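Local coordinates for protein N-terminal acetyltransferase B complex subunit MDM20 (Candida albicans, PDB 5K04) that serves as the non-catalytic subunit of the NatB complex, which acetylates protein N termini, and probably scaffolds its catalytic partner NAT3, at residues Q180-N184 with T185-Y189; L193-S196 with S197-E201; S659-L662 with T663-L666; K736-I739 with E740-V744. All coordinates share one frame; numbering follows the deposited sequence.

How the interactions relate
Taken from the N terminus, the four contacts run in series; none nests within or crosses another, and each is local to one short run of chain. Interaction 1 caps the start of helix 185-192, and interaction 2 takes over just after that helix, capping helix 197-204, with centres 14 Å apart. The other pair lies on the opposite side of the chain's centre, with centres 58 to 65 Å away. There interaction 3 forms the N-terminal end of helix 661-682 and interaction 4 a run of i to i+4 bonds within the C-terminal helix 729-747. These two meet where Thr663 CG2 packs 3.6 Å from Val743 CG2, tying the two helices of this all-helical subunit together.

Interaction 1: Q180-N184 with T185-Y189; sequences QPFEN and TQEIY
Asn184 caps the helix that begins at Thr185, and its OD1 takes two backbone N-H groups of the first turn. The sounder bond comes from Glu187 N, 3.0 Å from Asn184 OD1; the one from Gln186 N, at 2.8 Å from that same OD1, is badly bent and weak. A chi1 of 62° sets the amide between the backbone N and carbonyl carbon of Asn184, where its oxygen can turn back over the helix end. Glu187 answers from the helix side: its extended chain delivers OE1 to Glu183 N, 3.0 Å away and almost straight at 173°, although the N-H arrives from above the carboxylate plane. The same OE1 lies at the edge of the Phe182 ring, whose plane stands 78° from the carboxylate. On this tight side Phe182 CB presses on Ile188 CG1 at 3.6 Å. Away from the ring things are looser and wetter. One water accepts from Asn184 ND2 and donates to Glu187 OE2, while the exposed Glu183 brings its OE2 to 4.1 Å from Glu187 OE2. That proximity of like charges is probably eased by Arg143, which forms a salt bridge with Glu187 OE1. Around the cap, Thr185 and Ile188 pack on Leu215 of helix 213-225, while Gln186 touches Phe489 of helix 489-503 and Pro40 of the NAT3 chain, its OE1 accepting from Asn490 N.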
loop_
_atom_site.group_PDB
_atom_site.type_symbol
_atom_site.label_atom_id
_atom_site.label_comp_id
_atom_site.label_asym_id
_atom_site.label_seq_id
_atom_site.Cartn_x
_atom_site.Cartn_y
_atom_site.Cartn_z
ATOM N N GLN A 180 -20.155 -6.661 -31.479
ATOM C CA GLN A 180 -20.230 -5.454 -32.276
ATOM C C GLN A 180 -21.661 -5.245 -32.768
ATOM O O GLN A 180 -22.372 -6.210 -33.048
ATOM C CB GLN A 180 -19.268 -5.533 -33.461
ATOM C CG GLN A 180 -17.809 -5.334 -33.080
ATOM C CD GLN A 180 -16.879 -5.729 -34.188
ATOM O OE1 GLN A 180 -16.044 -4.939 -34.628
ATOM N NE2 GLN A 180 -17.029 -6.962 -34.665
ATOM N N PRO A 181 -22.101 -3.978 -32.901
ATOM C CA PRO A 181 -21.302 -2.761 -32.656
ATOM C C PRO A 181 -21.136 -2.468 -31.173
ATOM O O PRO A 181 -22.031 -2.780 -30.383
ATOM C CB PRO A 181 -22.127 -1.663 -33.342
ATOM C CG PRO A 181 -23.560 -2.156 -33.209
ATOM C CD PRO A 181 -23.480 -3.665 -33.331
ATOM N N PHE A 182 -19.999 -1.884 -30.807
ATOM C CA PHE A 182 -19.697 -1.606 -29.412
ATOM C C PHE A 182 -20.509 -0.413 -28.913
ATOM O O PHE A 182 -20.734 0.559 -29.636
ATOM C CB PHE A 182 -18.190 -1.348 -29.230
ATOM C CG PHE A 182 -17.327 -2.525 -29.588
ATOM C CD1 PHE A 182 -17.542 -3.762 -29.011
ATOM C CD2 PHE A 182 -16.317 -2.408 -30.526
ATOM C CE1 PHE A 182 -16.761 -4.853 -29.352
ATOM C CE2 PHE A 182 -15.532 -3.494 -30.858
ATOM C CZ PHE A 182 -15.758 -4.718 -30.271
ATOM N N GLU A 183 -20.931 -0.491 -27.657
ATOM C CA GLU A 183 -21.825 0.506 -27.094
ATOM C C GLU A 183 -21.121 1.508 -26.188
ATOM O O GLU A 183 -21.699 2.557 -25.894
ATOM C CB GLU A 183 -22.954 -0.184 -26.316
ATOM C CG GLU A 183 -23.915 -0.977 -27.219
ATOM C CD GLU A 183 -24.768 -1.975 -26.448
ATOM O OE1 GLU A 183 -25.344 -2.892 -27.086
ATOM O OE2 GLU A 183 -24.851 -1.837 -25.207
ATOM N N ASN A 184 -19.898 1.219 -25.741
ATOM C CA ASN A 184 -19.201 2.130 -24.849
ATOM C C ASN A 184 -17.706 1.847 -24.906
ATOM O O ASN A 184 -17.249 0.881 -25.524
ATOM C CB ASN A 184 -19.721 2.022 -23.416
ATOM C CG ASN A 184 -19.502 0.653 -22.834
ATOM O OD1 ASN A 184 -18.359 0.220 -22.635
ATOM N ND2 ASN A 184 -20.604 -0.038 -22.527
ATOM N N THR A 185 -16.950 2.708 -24.222
ATOM C CA THR A 185 -15.494 2.672 -24.275
ATOM C C THR A 185 -14.903 1.535 -23.444
ATOM O O THR A 185 -13.750 1.153 -23.674
ATOM C CB THR A 185 -14.942 4.034 -23.824
ATOM O OG1 THR A 185 -13.520 3.962 -23.759
ATOM C CG2 THR A 185 -15.435 4.390 -22.453
ATOM N N GLN A 186 -15.683 0.968 -22.511
ATOM C CA GLN A 186 -15.242 -0.207 -21.758
ATOM C C GLN A 186 -15.184 -1.444 -22.646
ATOM O O GLN A 186 -14.224 -2.227 -22.578
ATOM C CB GLN A 186 -16.173 -0.455 -20.569
ATOM C CG GLN A 186 -16.169 0.649 -19.532
ATOM C CD GLN A 186 -14.889 0.707 -18.709
ATOM O OE1 GLN A 186 -13.986 -0.123 -18.846
ATOM N NE2 GLN A 186 -14.817 1.694 -17.828
ATOM N N GLU A 187 -16.227 -1.657 -23.456
ATOM C CA GLU A 187 -16.233 -2.799 -24.365
ATOM C C GLU A 187 -15.095 -2.681 -25.375
ATOM O O GLU A 187 -14.384 -3.655 -25.639
ATOM C CB GLU A 187 -17.588 -2.908 -25.080
ATOM C CG GLU A 187 -18.781 -2.913 -24.157
ATOM C CD GLU A 187 -20.100 -3.043 -24.892
ATOM O OE1 GLU A 187 -20.103 -2.900 -26.133
ATOM O OE2 GLU A 187 -21.138 -3.284 -24.222
ATOM N N ILE A 188 -14.908 -1.487 -25.939
ATOM C CA ILE A 188 -13.808 -1.262 -26.871
ATOM C C ILE A 188 -12.473 -1.548 -26.193
ATOM O O ILE A 188 -11.598 -2.210 -26.767
ATOM C CB ILE A 188 -13.878 0.174 -27.429
ATOM C CG1 ILE A 188 -15.147 0.358 -28.278
ATOM C CG2 ILE A 188 -12.634 0.498 -28.229
ATOM C CD1 ILE A 188 -15.382 1.788 -28.771
ATOM N N TYR A 189 -12.311 -1.087 -24.947
ATOM C CA TYR A 189 -11.095 -1.390 -24.194
ATOM C C TYR A 189 -10.833 -2.899 -24.153
ATOM O O TYR A 189 -9.730 -3.354 -24.481
ATOM C CB TYR A 189 -11.201 -0.801 -22.781
ATOM C CG TYR A 189 -10.111 -1.266 -21.822
ATOM C CD1 TYR A 189 -8.841 -0.673 -21.825
ATOM C CD2 TYR A 189 -10.355 -2.298 -20.905
ATOM C CE1 TYR A 189 -7.830 -1.114 -20.953
ATOM C CE2 TYR A 189 -9.364 -2.727 -20.012
ATOM C CZ TYR A 189 -8.104 -2.139 -20.053
ATOM O OH TYR A 189 -7.137 -2.563 -19.194
HETATM O O HOH W 1 -21.395 -2.845 -21.411
#

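Interaction 2: L193-S196 with S197-E201; sequences LFLS and SKEIE
Glu199 swings back from the first turn of its helix toward Ser196, and Leu195 lies across it at about a right angle. The Glu199 chain leaves beside its own backbone N and then runs extended, which carries OE1 to Ser196 N. This bond is 2.8 Å long and nearly straight at 174°, made through the anti lone pair of Glu199 OE1, on the side away from the other oxygen. Ser196 returns the favour: chi1 of 67° sets OG between the backbone N and the carbonyl carbon of Ser196, facing the first turn, and Ser196 OG accepts from Glu199 N at 3.1 Å. The reciprocal pair is a capping box with Ser196 as the N-cap. Just outside it, Leu195 and Ile200 form a hydrophobic staple, the residue before the cap closing on the fourth one after it, with Leu195 CB 3.7 Å from Ile200 CG1. The branch CD2 of Leu195 also rests 3.7 Å from Glu199 OE1, so an apolar methyl flanks the capping carboxylate. In the backbone, Ser196 O receives Ile200 N at 2.8 Å, which starts the regular helical bonding. Glu199 OE2 is salt-bridged to Lys173 of helix 162-177, and Ile200 packs against Leu218 and Ala222 of helix 213-225.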
loop_
_atom_site.group_PDB
_atom_site.type_symbol
_atom_site.label_atom_id
_atom_site.label_comp_id
_atom_site.label_asym_id
_atom_site.label_seq_id
_atom_site.Cartn_x
_atom_site.Cartn_y
_atom_site.Cartn_z
ATOM N N LEU A 193 -7.529 -5.521 -25.747
ATOM C CA LEU A 193 -6.630 -6.404 -25.009
ATOM C C LEU A 193 -6.165 -7.592 -25.844
ATOM O O LEU A 193 -5.186 -8.240 -25.475
ATOM C CB LEU A 193 -7.305 -6.909 -23.732
ATOM C CG LEU A 193 -7.789 -5.820 -22.768
ATOM C CD1 LEU A 193 -8.660 -6.453 -21.688
ATOM C CD2 LEU A 193 -6.595 -5.053 -22.152
ATOM N N PHE A 194 -6.826 -7.890 -26.963
ATOM C CA PHE A 194 -6.466 -9.046 -27.780
ATOM C C PHE A 194 -5.934 -8.658 -29.152
ATOM O O PHE A 194 -5.773 -9.533 -30.012
ATOM C CB PHE A 194 -7.672 -9.978 -27.921
ATOM C CG PHE A 194 -8.325 -10.291 -26.610
ATOM C CD1 PHE A 194 -7.707 -11.146 -25.704
ATOM C CD2 PHE A 194 -9.524 -9.691 -26.255
ATOM C CE1 PHE A 194 -8.291 -11.420 -24.473
ATOM C CE2 PHE A 194 -10.104 -9.950 -25.020
ATOM C CZ PHE A 194 -9.493 -10.827 -24.131
ATOM N N LEU A 195 -5.656 -7.372 -29.374
ATOM C CA LEU A 195 -5.325 -6.846 -30.684
ATOM C C LEU A 195 -3.867 -6.425 -30.769
ATOM O O LEU A 195 -3.267 -5.982 -29.787
ATOM C CB LEU A 195 -6.192 -5.639 -31.019
ATOM C CG LEU A 195 -7.687 -5.889 -31.120
ATOM C CD1 LEU A 195 -8.356 -4.589 -31.522
ATOM C CD2 LEU A 195 -7.982 -7.023 -32.126
ATOM N N SER A 196 -3.321 -6.513 -31.979
ATOM C CA SER A 196 -2.006 -5.961 -32.230
ATOM C C SER A 196 -2.078 -4.439 -32.283
ATOM O O SER A 196 -3.149 -3.832 -32.391
ATOM C CB SER A 196 -1.434 -6.497 -33.545
ATOM O OG SER A 196 -2.175 -6.015 -34.657
ATOM N N SER A 197 -0.900 -3.829 -32.214
ATOM C CA SER A 197 -0.795 -2.384 -32.364
ATOM C C SER A 197 -1.377 -1.928 -33.701
ATOM O O SER A 197 -2.032 -0.880 -33.777
ATOM C CB SER A 197 0.678 -1.971 -32.229
ATOM O OG SER A 197 0.815 -0.629 -31.797
ATOM N N LYS A 198 -1.150 -2.713 -34.769
ATOM C CA LYS A 198 -1.713 -2.384 -36.078
ATOM C C LYS A 198 -3.231 -2.437 -36.047
ATOM O O LYS A 198 -3.906 -1.554 -36.594
ATOM C CB LYS A 198 -1.187 -3.343 -37.150
ATOM C CG LYS A 198 0.280 -3.195 -37.472
ATOM C CD LYS A 198 0.575 -1.852 -38.128
ATOM C CE LYS A 198 0.386 -1.900 -39.638
ATOM N NZ LYS A 198 0.967 -0.687 -40.311
ATOM N N GLU A 199 -3.784 -3.475 -35.417
ATOM C CA GLU A 199 -5.233 -3.617 -35.359
ATOM C C GLU A 199 -5.853 -2.542 -34.473
ATOM O O GLU A 199 -6.908 -1.992 -34.804
ATOM C CB GLU A 199 -5.590 -5.021 -34.864
ATOM C CG GLU A 199 -5.201 -6.151 -35.809
ATOM C CD GLU A 199 -5.307 -7.530 -35.148
ATOM O OE1 GLU A 199 -4.867 -7.676 -33.984
ATOM O OE2 GLU A 199 -5.836 -8.461 -35.795
ATOM N N ILE A 200 -5.194 -2.219 -33.357
ATOM C CA ILE A 200 -5.687 -1.180 -32.451
ATOM C C ILE A 200 -5.880 0.143 -33.197
ATOM O O ILE A 200 -6.920 0.801 -33.072
ATOM C CB ILE A 200 -4.730 -1.023 -31.253
ATOM C CG1 ILE A 200 -4.831 -2.232 -30.309
ATOM C CG2 ILE A 200 -5.000 0.269 -30.508
ATOM C CD1 ILE A 200 -3.882 -2.162 -29.125
ATOM N N GLU A 201 -4.874 0.567 -33.972
ATOM C CA GLU A 201 -5.007 1.819 -34.721
ATOM C C GLU A 201 -6.171 1.752 -35.696
ATOM O O GLU A 201 -6.974 2.687 -35.797
ATOM C CB GLU A 201 -3.723 2.152 -35.489
ATOM C CG GLU A 201 -3.876 3.468 -36.266
ATOM C CD GLU A 201 -2.630 3.892 -37.046
ATOM O OE1 GLU A 201 -1.638 3.120 -37.079
ATOM O OE2 GLU A 201 -2.659 5.003 -37.636
#

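Interaction 3: S659-L662 with T663-L666; sequences SGEL and TQNL
The N-terminal end of helix 661-682 is built here, with an ST turn leading into the first helical bonds. Gly660 O is the oxygen shared across the contact: Gln664 N lies 3.1 Å from it, well aligned and in the carbonyl plane, while Thr663 N, 3.2 Å from Gly660 O, adds a strongly bent, weak bond. The turn itself is set by Ser659, whose OG accepts from Glu661 N at 3.3 Å and donates to Glu661 OE1 at 2.8 Å, meeting that carboxylate on its anti side, 27° out of the carboxylate plane. Further along, Asn665 N bonds to Glu661 O at 2.9 Å and Leu666 N to Leu662 O at 3.0 Å, the ordinary i to i+4 ladder. Two side chains lean on these carbonyls: Gln664 CG is 3.5 Å from Gly660 O, and Asn665 CG 3.2 Å from Glu661 O, with Asn665 ND2 bonded to Leu652 O. Separately, Thr663 OG1, set by chi1 of 49° between its backbone N and carbonyl carbon, bonds to Asn423 and Asn425. On the buried side Leu662 packs against Leu707 and Gln711 of helix 707-717. With one hydroxyl both receiving a backbone N-H and donating a hydrogen bond to a carboxylate, Glu661 is held at main chain and side chain alike, and its negative charge near the N-terminal end of the helix would probably interact favourably with the helix dipole.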
loop_
_atom_site.group_PDB
_atom_site.type_symbol
_atom_site.label_atom_id
_atom_site.label_comp_id
_atom_site.label_asym_id
_atom_site.label_seq_id
_atom_site.Cartn_x
_atom_site.Cartn_y
_atom_site.Cartn_z
ATOM N N SER A 659 21.796 1.821 21.147
ATOM C CA SER A 659 21.135 1.197 20.006
ATOM C C SER A 659 19.811 0.565 20.402
ATOM O O SER A 659 19.710 -0.134 21.423
ATOM C CB SER A 659 22.015 0.122 19.373
ATOM O OG SER A 659 21.300 -0.520 18.321
ATOM N N GLY A 660 18.798 0.802 19.562
ATOM C CA GLY A 660 17.477 0.224 19.749
ATOM C C GLY A 660 17.440 -1.294 19.759
ATOM O O GLY A 660 16.441 -1.868 20.208
ATOM N N GLU A 661 18.493 -1.960 19.264
ATOM C CA GLU A 661 18.531 -3.421 19.298
ATOM C C GLU A 661 18.432 -3.966 20.705
ATOM O O GLU A 661 18.068 -5.133 20.873
ATOM C CB GLU A 661 19.827 -3.979 18.723
ATOM C CG GLU A 661 20.143 -3.603 17.323
ATOM C CD GLU A 661 21.612 -3.775 17.062
ATOM O OE1 GLU A 661 22.318 -2.751 16.958
ATOM O OE2 GLU A 661 22.064 -4.933 17.023
ATOM N N LEU A 662 18.811 -3.171 21.710
ATOM C CA LEU A 662 18.744 -3.654 23.081
ATOM C C LEU A 662 17.307 -3.974 23.478
ATOM O O LEU A 662 17.016 -5.066 23.977
ATOM C CB LEU A 662 19.363 -2.621 24.023
ATOM C CG LEU A 662 19.203 -2.972 25.496
ATOM C CD1 LEU A 662 19.962 -4.259 25.812
ATOM C CD2 LEU A 662 19.710 -1.835 26.342
ATOM N N THR A 663 16.383 -3.043 23.237
ATOM C CA THR A 663 15.002 -3.301 23.620
ATOM C C THR A 663 14.291 -4.214 22.628
ATOM O O THR A 663 13.364 -4.937 23.014
ATOM C CB THR A 663 14.245 -1.984 23.802
ATOM O OG1 THR A 663 14.457 -1.117 22.682
ATOM C CG2 THR A 663 14.713 -1.294 25.081
ATOM N N GLN A 664 14.730 -4.233 21.367
ATOM C CA GLN A 664 14.196 -5.214 20.425
ATOM C C GLN A 664 14.491 -6.645 20.886
ATOM O O GLN A 664 13.588 -7.491 20.958
ATOM C CB GLN A 664 14.784 -4.981 19.035
ATOM C CG GLN A 664 14.235 -3.812 18.271
ATOM C CD GLN A 664 14.748 -3.829 16.833
ATOM O OE1 GLN A 664 15.903 -3.478 16.569
ATOM N NE2 GLN A 664 13.900 -4.276 15.903
ATOM N N ASN A 665 15.773 -6.947 21.149
ATOM C CA ASN A 665 16.153 -8.287 21.584
ATOM C C ASN A 665 15.544 -8.619 22.944
ATOM O O ASN A 665 15.094 -9.746 23.173
ATOM C CB ASN A 665 17.675 -8.412 21.664
ATOM C CG ASN A 665 18.353 -8.252 20.326
ATOM O OD1 ASN A 665 17.760 -8.486 19.262
ATOM N ND2 ASN A 665 19.621 -7.856 20.371
ATOM N N LEU A 666 15.556 -7.648 23.865
ATOM C CA LEU A 666 15.030 -7.881 25.201
ATOM C C LEU A 666 13.532 -8.166 25.146
ATOM O O LEU A 666 13.034 -9.047 25.864
ATOM C CB LEU A 666 15.346 -6.670 26.074
ATOM C CG LEU A 666 15.456 -6.807 27.590
ATOM C CD1 LEU A 666 16.244 -8.046 27.968
ATOM C CD2 LEU A 666 16.118 -5.562 28.151
#

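Interaction 4: K736-I739 with E740-V744; sequences KSSI and EDCVV
Lys736 O is gripped twice: by Glu740 N at 3.0 Å, one turn on, and by His712 NE2 of helix 707-717, so a helical carbonyl takes a second donor from a neighbouring helix. The next rungs follow the usual i to i+4 pattern, Asp741 N to Ser737 O at 2.9 Å and almost straight at 176°, then Cys742 N to Ser738 O and Val743 N to Ile739 O. This is regular alpha helix in the middle of the C-terminal helix 729-747. Its side chains sort by face. The CG2 methyl branches of Ile739 and Val743 lie 4.2 Å apart, a loose contact one turn on, and the two residues pack on Gln711, Ile715 and Val708 of helix 707-717. Round from them, Ser738 OG lies 4.1 Å from Cys742 SG, with both residues against the loop at Asp426. On the exposed face Asp741 folds back, its CG beside its own backbone N at chi1 -63°, which leaves OD2 only 3.1 Å from Ser737 O. Both oxygens are acceptors with no bond between them, an approach that would at most raise the Asp741 pKa a little, whereas Lys736, salt-bridged through NZ to Asp716, should remain charged and add an ionic tie between the two helices.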
loop_
_atom_site.group_PDB
_atom_site.type_symbol
_atom_site.label_atom_id
_atom_site.label_comp_id
_atom_site.label_asym_id
_atom_site.label_seq_id
_atom_site.Cartn_x
_atom_site.Cartn_y
_atom_site.Cartn_z
ATOM N N LYS A 736 16.098 10.335 27.998
ATOM C CA LYS A 736 16.496 9.535 29.152
ATOM C C LYS A 736 15.286 8.928 29.851
ATOM O O LYS A 736 15.323 7.757 30.252
ATOM C CB LYS A 736 17.319 10.366 30.140
ATOM C CG LYS A 736 18.686 10.787 29.590
ATOM C CD LYS A 736 19.681 11.136 30.669
ATOM C CE LYS A 736 19.265 12.322 31.503
ATOM N NZ LYS A 736 20.262 12.535 32.615
ATOM N N SER A 737 14.207 9.703 30.007
ATOM C CA SER A 737 13.004 9.165 30.639
ATOM C C SER A 737 12.380 8.062 29.791
ATOM O O SER A 737 11.878 7.065 30.325
ATOM C CB SER A 737 11.986 10.283 30.887
ATOM O OG SER A 737 12.453 11.199 31.860
ATOM N N SER A 738 12.393 8.233 28.466
ATOM C CA SER A 738 11.796 7.238 27.575
ATOM C C SER A 738 12.594 5.944 27.589
ATOM O O SER A 738 12.019 4.851 27.587
ATOM C CB SER A 738 11.709 7.782 26.145
ATOM O OG SER A 738 11.302 6.771 25.240
ATOM N N ILE A 739 13.923 6.049 27.562
ATOM C CA ILE A 739 14.761 4.858 27.660
ATOM C C ILE A 739 14.459 4.123 28.956
ATOM O O ILE A 739 14.277 2.902 28.972
ATOM C CB ILE A 739 16.251 5.238 27.558
ATOM C CG1 ILE A 739 16.607 5.604 26.118
ATOM C CG2 ILE A 739 17.140 4.115 28.075
ATOM C CD1 ILE A 739 17.930 6.343 26.016
ATOM N N GLU A 740 14.361 4.872 30.056
ATOM C CA GLU A 740 14.100 4.278 31.362
ATOM C C GLU A 740 12.763 3.548 31.374
ATOM O O GLU A 740 12.698 2.344 31.638
ATOM C CB GLU A 740 14.132 5.368 32.440
ATOM C CG GLU A 740 13.770 4.862 33.849
ATOM C CD GLU A 740 14.278 5.767 34.970
ATOM O OE1 GLU A 740 14.898 6.808 34.686
ATOM O OE2 GLU A 740 14.054 5.428 36.139
ATOM N N ASP A 741 11.681 4.274 31.074
ATOM C CA ASP A 741 10.347 3.683 31.091
ATOM C C ASP A 741 10.270 2.438 30.204
ATOM O O ASP A 741 9.727 1.405 30.615
ATOM C CB ASP A 741 9.319 4.731 30.652
ATOM C CG ASP A 741 9.242 5.916 31.606
ATOM O OD1 ASP A 741 9.519 5.742 32.811
ATOM O OD2 ASP A 741 8.897 7.024 31.152
ATOM N N CYS A 742 10.823 2.505 28.990
ATOM C CA CYS A 742 10.664 1.371 28.082
ATOM C C CYS A 742 11.521 0.182 28.530
ATOM O O CYS A 742 11.062 -0.964 28.503
ATOM C CB CYS A 742 10.965 1.798 26.636
ATOM S SG CYS A 742 9.856 3.021 25.940
ATOM N N VAL A 743 12.740 0.438 29.013
ATOM C CA VAL A 743 13.624 -0.654 29.429
ATOM C C VAL A 743 13.146 -1.294 30.731
ATOM O O VAL A 743 13.186 -2.518 30.877
ATOM C CB VAL A 743 15.075 -0.152 29.561
ATOM C CG1 VAL A 743 15.933 -1.197 30.266
ATOM C CG2 VAL A 743 15.656 0.155 28.197
ATOM N N VAL A 744 12.701 -0.481 31.698
ATOM C CA VAL A 744 12.273 -1.003 33.000
ATOM C C VAL A 744 11.006 -1.842 32.858
ATOM O O VAL A 744 10.844 -2.872 33.528
ATOM C CB VAL A 744 12.084 0.157 34.000
ATOM C CG1 VAL A 744 11.277 -0.287 35.238
ATOM C CG2 VAL A 744 13.441 0.706 34.417
#